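Local atomic coordinates of isochorismatase family protein (Enterococcus faecalis, PDB entry 2A67), a protein that is of unknown specific function but probably acts as a hydrolase, as a member of the isochorismatase family related to nicotinamidases. Residues L7-Q13 / P46-H52; I37-R41 / L70-D76; I119-H123 / I156-L162. Numbering follows the deposited sequence.

Contact 1: residues L7-Q13 / P46-H52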
loop_
_atom_site.group_PDB
_atom_site.type_symbol
_atom_site.label_atom_id
_atom_site.label_comp_id
_atom_site.label_asym_id
_atom_site.label_seq_id
_atom_site.Cartn_x
_atom_site.Cartn_y
_atom_site.Cartn_z
ATOM N N LEU D 7 -9.886 4.211 -16.774
ATOM C CA LEU D 7 -9.249 5.300 -16.088
ATOM C C LEU D 7 -9.929 5.426 -14.690
ATOM O O LEU D 7 -11.153 5.624 -14.594
ATOM C CB LEU D 7 -9.486 6.572 -16.866
ATOM C CG LEU D 7 -8.758 7.860 -16.470
ATOM C CD1 LEU D 7 -7.209 7.693 -16.569
ATOM C CD2 LEU D 7 -9.229 8.998 -17.366
ATOM N N LEU D 8 -9.122 5.304 -13.631
ATOM C CA LEU D 8 -9.621 5.306 -12.291
ATOM C C LEU D 8 -9.133 6.584 -11.586
ATOM O O LEU D 8 -7.922 6.731 -11.328
ATOM C CB LEU D 8 -9.176 4.029 -11.561
ATOM C CG LEU D 8 -9.702 3.847 -10.102
ATOM C CD1 LEU D 8 -11.239 3.674 -10.159
ATOM C CD2 LEU D 8 -9.018 2.621 -9.485
ATOM N N LEU D 9 -10.072 7.494 -11.276
ATOM C CA LEU D 9 -9.730 8.855 -10.853
ATOM C C LEU D 9 -10.177 9.057 -9.408
ATOM O O LEU D 9 -11.370 9.134 -9.152
ATOM C CB LEU D 9 -10.388 9.898 -11.780
ATOM C CG LEU D 9 -10.014 9.796 -13.294
ATOM C CD1 LEU D 9 -10.762 10.822 -14.062
ATOM C CD2 LEU D 9 -8.514 9.946 -13.482
ATOM N N ILE D 10 -9.211 9.134 -8.494
ATOM C CA ILE D 10 -9.476 8.939 -7.080
ATOM C C ILE D 10 -9.578 10.270 -6.306
ATOM O O ILE D 10 -8.638 11.086 -6.235
ATOM C CB ILE D 10 -8.435 7.984 -6.420
ATOM C CG1 ILE D 10 -8.432 6.610 -7.104
ATOM C CG2 ILE D 10 -8.702 7.883 -4.843
ATOM C CD1 ILE D 10 -7.159 5.821 -6.810
ATOM N N ASP D 11 -10.751 10.469 -5.728
ATOM C CA ASP D 11 -11.004 11.530 -4.721
ATOM C C ASP D 11 -10.638 12.923 -5.177
ATOM O O ASP D 11 -10.099 13.710 -4.391
ATOM C CB ASP D 11 -10.261 11.245 -3.392
ATOM C CG ASP D 11 -10.766 10.000 -2.652
ATOM O OD1 ASP D 11 -11.730 9.345 -3.068
ATOM O OD2 ASP D 11 -10.179 9.656 -1.609
ATOM N N PHE D 12 -10.929 13.249 -6.422
ATOM C CA PHE D 12 -10.774 14.596 -6.937
ATOM C C PHE D 12 -11.976 15.461 -6.558
ATOM O O PHE D 12 -12.748 15.906 -7.432
ATOM C CB PHE D 12 -10.656 14.575 -8.459
ATOM C CG PHE D 12 -9.307 14.197 -8.960
ATOM C CD1 PHE D 12 -8.165 14.908 -8.547
ATOM C CD2 PHE D 12 -9.167 13.163 -9.881
ATOM C CE1 PHE D 12 -6.890 14.571 -9.079
ATOM C CE2 PHE D 12 -7.890 12.816 -10.411
ATOM C CZ PHE D 12 -6.775 13.518 -10.014
ATOM N N GLN D 13 -12.091 15.739 -5.260
ATOM C CA GLN D 13 -13.245 16.443 -4.674
ATOM C C GLN D 13 -12.847 17.798 -4.026
ATOM O O GLN D 13 -11.763 17.923 -3.432
ATOM C CB GLN D 13 -13.896 15.532 -3.635
ATOM C CG GLN D 13 -14.280 14.096 -4.177
ATOM C CD GLN D 13 -14.513 13.140 -3.052
ATOM O OE1 GLN D 13 -13.647 12.361 -2.708
ATOM N NE2 GLN D 13 -15.695 13.206 -2.448
ATOM N N PRO D 46 -14.049 2.996 -20.376
ATOM C CA PRO D 46 -14.694 3.408 -19.102
ATOM C C PRO D 46 -13.852 4.385 -18.251
ATOM O O PRO D 46 -12.645 4.204 -18.106
ATOM C CB PRO D 46 -14.895 2.086 -18.361
ATOM C CG PRO D 46 -14.546 0.974 -19.271
ATOM C CD PRO D 46 -13.752 1.537 -20.433
ATOM N N ILE D 47 -14.505 5.394 -17.671
ATOM C CA ILE D 47 -13.870 6.359 -16.806
ATOM C C ILE D 47 -14.654 6.257 -15.470
ATOM O O ILE D 47 -15.890 6.302 -15.466
ATOM C CB ILE D 47 -13.969 7.820 -17.305
ATOM C CG1 ILE D 47 -13.337 7.961 -18.733
ATOM C CG2 ILE D 47 -13.422 8.791 -16.154
ATOM C CD1 ILE D 47 -13.721 9.233 -19.462
ATOM N N ILE D 48 -13.927 6.033 -14.389
ATOM C CA ILE D 48 -14.524 5.737 -13.061
ATOM C C ILE D 48 -13.990 6.746 -12.068
ATOM O O ILE D 48 -12.778 6.791 -11.801
ATOM C CB ILE D 48 -14.181 4.340 -12.583
ATOM C CG1 ILE D 48 -14.567 3.289 -13.631
ATOM C CG2 ILE D 48 -14.891 4.010 -11.199
ATOM C CD1 ILE D 48 -13.830 1.932 -13.504
ATOM N N PHE D 49 -14.888 7.565 -11.503
ATOM C CA PHE D 49 -14.506 8.505 -10.473
ATOM C C PHE D 49 -14.783 7.877 -9.109
ATOM O O PHE D 49 -15.879 7.336 -8.873
ATOM C CB PHE D 49 -15.339 9.782 -10.574
ATOM C CG PHE D 49 -15.003 10.640 -11.745
ATOM C CD1 PHE D 49 -15.723 10.519 -12.939
ATOM C CD2 PHE D 49 -13.983 11.570 -11.668
ATOM C CE1 PHE D 49 -15.437 11.308 -14.002
ATOM C CE2 PHE D 49 -13.692 12.378 -12.769
ATOM C CZ PHE D 49 -14.421 12.236 -13.921
ATOM N N VAL D 50 -13.807 7.946 -8.217
ATOM C CA VAL D 50 -14.011 7.494 -6.817
ATOM C C VAL D 50 -14.167 8.743 -5.934
ATOM O O VAL D 50 -13.397 9.693 -6.039
ATOM C CB VAL D 50 -12.860 6.561 -6.330
ATOM C CG1 VAL D 50 -13.094 6.152 -4.867
ATOM C CG2 VAL D 50 -12.791 5.275 -7.276
ATOM N N GLN D 51 -15.221 8.758 -5.132
ATOM C CA GLN D 51 -15.467 9.849 -4.200
ATOM C C GLN D 51 -15.568 9.300 -2.787
ATOM O O GLN D 51 -16.300 8.332 -2.512
ATOM C CB GLN D 51 -16.749 10.587 -4.577
ATOM C CG GLN D 51 -16.623 11.362 -5.889
ATOM C CD GLN D 51 -17.934 11.903 -6.363
ATOM O OE1 GLN D 51 -18.643 11.248 -7.120
ATOM N NE2 GLN D 51 -18.297 13.101 -5.895
ATOM N N HIS D 52 -14.779 9.922 -1.915
ATOM C CA HIS D 52 -14.700 9.572 -0.503
ATOM C C HIS D 52 -15.846 10.307 0.219
ATOM O O HIS D 52 -16.304 11.360 -0.209
ATOM C CB HIS D 52 -13.323 9.980 0.044
ATOM C CG HIS D 52 -13.000 9.366 1.367
ATOM N ND1 HIS D 52 -13.149 10.053 2.554
ATOM C CD2 HIS D 52 -12.578 8.123 1.704
ATOM C CE1 HIS D 52 -12.795 9.277 3.562
ATOM N NE2 HIS D 52 -12.453 8.101 3.081
HETATM O O HOH W 1 -12.577 11.428 -8.278
#
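Two neighbouring strands run side by side here in the interior of a parallel sheet, the first and last elements of the beta-alpha-beta unit formed by strand 5-10, helix 26-42 and strand 47-52. Their axes approach to 4.7 Å at 19°, with L7 to I10 level with I47 to V50. The ladder zigzags as parallel strands require: L7 N donates to P46 O (3.1 Å), I48 N to L7 O (2.8 Å), L9 N to I48 O (2.8 Å), V50 N to L9 O (2.9 Å) and D11 N to V50 O (2.8 Å). Beyond I10 the chain turns off, D11 with positive phi and F12 at the centre of an inverse gamma turn. A water beside the ladder, on the side of F12 and F49, donates to L9 O (2.7 Å) and V50 O (2.9 Å) and accepts from F12 N (3.1 Å). Q13 then extends the ladder with its side chain, whose amide mimics a peptide group: OE1 accepts from H52 N (2.8 Å) and NE2 donates to H52 O (3.0 Å). Apolar residues suit strands covered on both faces; L8 CD1 meets V50 CG2 at 3.6 Å, and L9 CD1 meets F49 CE2 at 3.6 Å. D11, just past the carboxyl end of strand 5-10, is salt-bridged to K81 and touches C114, consistent with the Asp-Lys-Cys triad of nicotinamidase relatives. L7 and I47 lie against Y40 of helix 26-42, L8 and I10 against helix 111-125 on the opposite face, while strand 103-109 pairs with strand 5-10 and strand 77-81 flanks strand 47-52.

Contact 2: residues I37-R41 / L70-D76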
loop_
_atom_site.group_PDB
_atom_site.type_symbol
_atom_site.label_atom_id
_atom_site.label_comp_id
_atom_site.label_asym_id
_atom_site.label_seq_id
_atom_site.Cartn_x
_atom_site.Cartn_y
_atom_site.Cartn_z
ATOM N N ILE D 37 -8.929 11.864 -19.781
ATOM C CA ILE D 37 -10.377 11.723 -19.937
ATOM C C ILE D 37 -10.734 11.784 -21.415
ATOM O O ILE D 37 -11.474 10.953 -21.915
ATOM C CB ILE D 37 -11.132 12.829 -19.130
ATOM C CG1 ILE D 37 -11.109 12.442 -17.633
ATOM C CG2 ILE D 37 -12.568 13.004 -19.629
ATOM C CD1 ILE D 37 -11.716 13.539 -16.697
ATOM N N ALA D 38 -10.237 12.806 -22.092
ATOM C CA ALA D 38 -10.573 13.007 -23.487
ATOM C C ALA D 38 -10.148 11.792 -24.343
ATOM O O ALA D 38 -10.925 11.321 -25.160
ATOM C CB ALA D 38 -9.969 14.352 -24.013
ATOM N N VAL D 39 -8.988 11.211 -24.071
ATOM C CA VAL D 39 -8.542 9.984 -24.819
ATOM C C VAL D 39 -9.485 8.794 -24.520
ATOM O O VAL D 39 -9.863 8.035 -25.394
ATOM C CB VAL D 39 -7.108 9.588 -24.415
ATOM C CG1 VAL D 39 -6.729 8.186 -24.890
ATOM C CG2 VAL D 39 -6.062 10.645 -24.848
ATOM N N TYR D 40 -9.871 8.628 -23.260
ATOM C CA TYR D 40 -10.801 7.554 -22.901
ATOM C C TYR D 40 -12.145 7.714 -23.577
ATOM O O TYR D 40 -12.699 6.719 -24.060
ATOM C CB TYR D 40 -10.921 7.443 -21.360
ATOM C CG TYR D 40 -9.782 6.631 -20.818
ATOM C CD1 TYR D 40 -8.509 7.187 -20.720
ATOM C CD2 TYR D 40 -9.969 5.306 -20.438
ATOM C CE1 TYR D 40 -7.425 6.450 -20.264
ATOM C CE2 TYR D 40 -8.889 4.552 -19.933
ATOM C CZ TYR D 40 -7.635 5.132 -19.856
ATOM O OH TYR D 40 -6.559 4.403 -19.391
ATOM N N ARG D 41 -12.633 8.951 -23.683
ATOM C CA ARG D 41 -13.929 9.227 -24.381
ATOM C C ARG D 41 -13.874 8.877 -25.852
ATOM O O ARG D 41 -14.759 8.185 -26.368
ATOM C CB ARG D 41 -14.353 10.687 -24.224
ATOM C CG ARG D 41 -14.712 11.063 -22.739
ATOM C CD ARG D 41 -15.715 12.237 -22.643
ATOM N NE ARG D 41 -15.741 12.692 -21.266
ATOM C CZ ARG D 41 -16.193 11.969 -20.244
ATOM N NH1 ARG D 41 -16.761 10.772 -20.448
ATOM N NH2 ARG D 41 -16.130 12.464 -19.027
ATOM N N LEU D 70 -13.032 19.336 -13.828
ATOM C CA LEU D 70 -13.001 17.973 -14.413
ATOM C C LEU D 70 -14.155 17.725 -15.379
ATOM O O LEU D 70 -15.301 18.037 -15.068
ATOM C CB LEU D 70 -13.000 16.892 -13.317
ATOM C CG LEU D 70 -11.715 16.685 -12.501
ATOM C CD1 LEU D 70 -12.013 15.800 -11.343
ATOM C CD2 LEU D 70 -10.560 16.091 -13.356
ATOM N N ASP D 71 -13.833 17.139 -16.537
ATOM C CA ASP D 71 -14.815 16.785 -17.566
ATOM C C ASP D 71 -15.532 15.504 -17.180
ATOM O O ASP D 71 -15.033 14.410 -17.395
ATOM C CB ASP D 71 -14.126 16.627 -18.941
ATOM C CG ASP D 71 -15.094 16.245 -20.058
ATOM O OD1 ASP D 71 -16.239 16.747 -20.086
ATOM O OD2 ASP D 71 -14.703 15.442 -20.931
ATOM N N THR D 72 -16.714 15.634 -16.601
ATOM C CA THR D 72 -17.509 14.434 -16.268
ATOM C C THR D 72 -18.698 14.314 -17.216
ATOM O O THR D 72 -19.087 15.320 -17.791
ATOM C CB THR D 72 -18.015 14.460 -14.806
ATOM O OG1 THR D 72 -19.031 15.462 -14.684
ATOM C CG2 THR D 72 -16.893 14.851 -13.876
ATOM N N GLN D 73 -19.264 13.109 -17.388
ATOM C CA GLN D 73 -20.515 12.933 -18.110
ATOM C C GLN D 73 -21.310 11.937 -17.331
ATOM O O GLN D 73 -20.722 11.212 -16.543
ATOM C CB GLN D 73 -20.282 12.363 -19.495
ATOM C CG GLN D 73 -19.133 12.981 -20.211
ATOM C CD GLN D 73 -19.509 14.125 -21.076
ATOM O OE1 GLN D 73 -20.092 15.111 -20.613
ATOM N NE2 GLN D 73 -19.161 14.019 -22.369
ATOM N N PRO D 74 -22.657 11.888 -17.536
ATOM C CA PRO D 74 -23.554 10.961 -16.810
ATOM C C PRO D 74 -23.280 9.507 -17.153
ATOM O O PRO D 74 -23.746 8.577 -16.479
ATOM C CB PRO D 74 -24.963 11.373 -17.285
ATOM C CG PRO D 74 -24.743 12.106 -18.550
ATOM C CD PRO D 74 -23.405 12.770 -18.456
ATOM N N THR D 75 -22.465 9.380 -18.174
ATOM C CA THR D 75 -21.958 8.158 -18.781
ATOM C C THR D 75 -20.811 7.497 -18.006
ATOM O O THR D 75 -20.655 6.260 -18.009
ATOM C CB THR D 75 -21.519 8.611 -20.172
ATOM O OG1 THR D 75 -22.565 8.284 -21.069
ATOM C CG2 THR D 75 -20.130 8.070 -20.643
ATOM N N ASP D 76 -20.006 8.331 -17.360
ATOM C CA ASP D 76 -18.996 7.866 -16.417
ATOM C C ASP D 76 -19.581 7.024 -15.272
ATOM O O ASP D 76 -20.802 6.967 -15.078
ATOM C CB ASP D 76 -18.243 9.075 -15.891
ATOM C CG ASP D 76 -17.654 9.928 -17.015
ATOM O OD1 ASP D 76 -17.450 9.410 -18.128
ATOM O OD2 ASP D 76 -17.353 11.105 -16.788
#
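A salt-bridge network centred on R41 ties the C-terminal part of helix 26-42 to the loop leading into strand 77-81 of this alpha/beta fold. The loop approaches with L70, whose CD2 lies 4.4 Å from CD1 of I37, an apolar touch suited to the buried side of the helix. D71 follows and uses two groups: its OD2 takes a charged hydrogen bond from R41 NE (3.0 Å), and its carbonyl O accepts from R41 NH2 (2.8 Å). The CA-to-CB bond of T72 points away from the helix, and its side chain touches F49. From Q73 to D76 the chain makes a type I beta turn, closed by D76 N to Q73 O at 3.1 Å; P74, with its restricted phi, fits the second position. D76 is well suited to the end of this turn, because its carboxylate can both accept Q73 N on OD2 (2.8 Å) and face the arginine. With D71 and D76 all three guanidinium nitrogens are engaged, the D76 salt bridge being bidentate: R41 NH1 to D76 OD1 2.8 Å, R41 NH2 to D76 OD2 2.9 Å.

Contact 3: residues I119-H123 / I156-L162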
loop_
_atom_site.group_PDB
_atom_site.type_symbol
_atom_site.label_atom_id
_atom_site.label_comp_id
_atom_site.label_asym_id
_atom_site.label_seq_id
_atom_site.Cartn_x
_atom_site.Cartn_y
_atom_site.Cartn_z
ATOM N N ILE D 119 -3.482 1.496 -5.464
ATOM C CA ILE D 119 -2.444 0.952 -6.410
ATOM C C ILE D 119 -1.925 -0.402 -5.884
ATOM O O ILE D 119 -1.990 -1.391 -6.591
ATOM C CB ILE D 119 -1.292 1.940 -6.585
ATOM C CG1 ILE D 119 -1.760 3.121 -7.463
ATOM C CG2 ILE D 119 -0.024 1.235 -7.231
ATOM C CD1 ILE D 119 -0.733 4.279 -7.422
ATOM N N ARG D 120 -1.515 -0.446 -4.615
ATOM C CA ARG D 120 -1.050 -1.694 -3.957
ATOM C C ARG D 120 -2.146 -2.727 -3.914
ATOM O O ARG D 120 -1.896 -3.894 -4.224
ATOM C CB ARG D 120 -0.499 -1.430 -2.546
ATOM C CG ARG D 120 0.641 -0.396 -2.599
ATOM C CD ARG D 120 1.599 -0.537 -1.453
ATOM N NE ARG D 120 2.268 0.763 -1.208
ATOM C CZ ARG D 120 3.532 0.908 -0.809
ATOM N NH1 ARG D 120 4.330 -0.157 -0.601
ATOM N NH2 ARG D 120 4.012 2.137 -0.606
HETATM N N MSE D 121 -3.367 -2.292 -3.610
HETATM C CA MSE D 121 -4.515 -3.212 -3.658
HETATM C C MSE D 121 -4.831 -3.754 -5.083
HETATM O O MSE D 121 -5.051 -4.940 -5.254
HETATM C CB MSE D 121 -5.750 -2.525 -3.030
HETATM C CG MSE D 121 -6.916 -3.442 -2.843
HETATM SE SE MSE D 121 -6.701 -4.773 -1.346
HETATM C CE MSE D 121 -5.576 -4.067 -0.510
ATOM N N ALA D 122 -4.953 -2.859 -6.047
ATOM C CA ALA D 122 -5.317 -3.222 -7.383
ATOM C C ALA D 122 -4.233 -4.187 -7.892
ATOM O O ALA D 122 -4.577 -5.184 -8.468
ATOM C CB ALA D 122 -5.354 -1.984 -8.250
ATOM N N HIS D 123 -2.956 -3.890 -7.673
ATOM C CA HIS D 123 -1.881 -4.798 -8.159
ATOM C C HIS D 123 -2.078 -6.174 -7.476
ATOM O O HIS D 123 -1.991 -7.288 -8.072
ATOM C CB HIS D 123 -0.505 -4.242 -7.768
ATOM C CG HIS D 123 0.594 -5.245 -7.990
ATOM N ND1 HIS D 123 0.925 -6.229 -7.068
ATOM C CD2 HIS D 123 1.339 -5.491 -9.094
ATOM C CE1 HIS D 123 1.883 -6.994 -7.582
ATOM N NE2 HIS D 123 2.138 -6.576 -8.813
ATOM N N ILE D 156 8.434 4.305 -5.563
ATOM C CA ILE D 156 8.049 2.951 -5.121
ATOM C C ILE D 156 7.127 2.255 -6.156
ATOM O O ILE D 156 7.270 1.073 -6.433
ATOM C CB ILE D 156 7.294 2.994 -3.787
ATOM C CG1 ILE D 156 8.200 3.530 -2.648
ATOM C CG2 ILE D 156 6.743 1.582 -3.433
ATOM C CD1 ILE D 156 7.383 3.822 -1.376
ATOM N N TRP D 157 6.161 2.980 -6.698
ATOM C CA TRP D 157 5.199 2.381 -7.603
ATOM C C TRP D 157 5.832 1.962 -8.958
ATOM O O TRP D 157 5.462 0.931 -9.498
ATOM C CB TRP D 157 4.079 3.353 -7.911
ATOM C CG TRP D 157 3.373 3.925 -6.651
ATOM C CD1 TRP D 157 3.232 3.344 -5.386
ATOM C CD2 TRP D 157 2.658 5.142 -6.617
ATOM N NE1 TRP D 157 2.506 4.209 -4.556
ATOM C CE2 TRP D 157 2.103 5.286 -5.303
ATOM C CE3 TRP D 157 2.432 6.147 -7.575
ATOM C CZ2 TRP D 157 1.375 6.421 -4.908
ATOM C CZ3 TRP D 157 1.681 7.277 -7.203
ATOM C CH2 TRP D 157 1.141 7.394 -5.831
ATOM N N ALA D 158 6.759 2.749 -9.460
ATOM C CA ALA D 158 7.319 2.518 -10.821
ATOM C C ALA D 158 7.888 1.128 -10.908
ATOM O O ALA D 158 8.783 0.762 -10.129
ATOM C CB ALA D 158 8.385 3.545 -11.132
ATOM N N GLY D 159 7.333 0.322 -11.809
ATOM C CA GLY D 159 7.911 -0.995 -12.054
ATOM C C GLY D 159 7.390 -2.053 -11.095
ATOM O O GLY D 159 6.991 -3.153 -11.505
ATOM N N ARG D 160 7.285 -1.748 -9.799
ATOM C CA ARG D 160 6.812 -2.822 -8.936
ATOM C C ARG D 160 5.312 -2.975 -8.844
ATOM O O ARG D 160 4.810 -4.112 -8.755
ATOM C CB ARG D 160 7.533 -2.812 -7.606
ATOM C CG ARG D 160 7.175 -1.745 -6.762
ATOM C CD ARG D 160 7.447 -2.109 -5.317
ATOM N NE ARG D 160 8.837 -2.468 -5.044
ATOM C CZ ARG D 160 9.930 -1.761 -5.302
ATOM N NH1 ARG D 160 9.912 -0.571 -5.922
ATOM N NH2 ARG D 160 11.085 -2.285 -4.914
ATOM N N PHE D 161 4.572 -1.881 -8.966
ATOM C CA PHE D 161 3.126 -2.005 -8.954
ATOM C C PHE D 161 2.477 -1.594 -10.271
ATOM O O PHE D 161 1.330 -1.996 -10.540
ATOM C CB PHE D 161 2.457 -1.150 -7.835
ATOM C CG PHE D 161 2.883 -1.547 -6.427
ATOM C CD1 PHE D 161 2.434 -2.720 -5.849
ATOM C CD2 PHE D 161 3.710 -0.727 -5.689
ATOM C CE1 PHE D 161 2.862 -3.092 -4.556
ATOM C CE2 PHE D 161 4.136 -1.086 -4.393
ATOM C CZ PHE D 161 3.733 -2.285 -3.846
ATOM N N LEU D 162 3.142 -0.704 -11.010
ATOM C CA LEU D 162 2.519 -0.091 -12.204
ATOM C C LEU D 162 3.609 0.332 -13.202
ATOM O O LEU D 162 4.794 0.308 -12.895
ATOM C CB LEU D 162 1.570 1.088 -11.828
ATOM C CG LEU D 162 2.127 2.297 -11.019
ATOM C CD1 LEU D 162 3.088 3.146 -11.900
ATOM C CD2 LEU D 162 0.956 3.167 -10.559
#
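Successive turns of helix 111-125 meet the end of helix 146-157 and the loop after it. I119 points into the buried side: its CD1 sits over the face of W157, a CH-pi contact 3.5 Å from the centroid of the six-membered ring, and lies 3.7 Å from L162 CD2, while I119 CG2 reaches F161 CB at 3.5 Å. A slim branched side chain can fill the space between these bulkier groups. R120 CG lies over the F161 ring, 4.0 Å from its centroid, and the guanidinium has F161 CE2 over one face while NE bridges to D116 of its own chain and D116 of the second subunit. One turn on from I119, H123 receives the edge of F161 on its face, a T-shaped pair with centroids 5.5 Å apart and planes at 83°. H123 also stacks on H83 of the second subunit, so the contact forms part of the dimer interface. It joins helix 111-125 to the end of helix 146-157 and the residues after it, beside strands 128-137, where I119 and W157 touch M131, and 103-109, where I119 meets I106.

Contacts 1 and 2 are immediate neighbours, their centres about 11 Å apart, and their segments alternate along the chain: strand 5-10, helix 26-42, strand 47-52, then loop 70-76. Their side chains touch, for Y40 packs on L7, R41 on I47, L70 on F12 and D76 on F49, so the crossover helix is fixed both to its two strands and to the loop that follows. Contact 3 comes later in sequence, its centre about 18 Å from that of contact 1 and 24 Å from that of contact 2; contacts 2 and 3 lie on opposite sides of the chain's centre, contact 1 close to it. The sheet therefore separates a layer built by helix 26-42 from one including helix 111-125, which faces the second subunit.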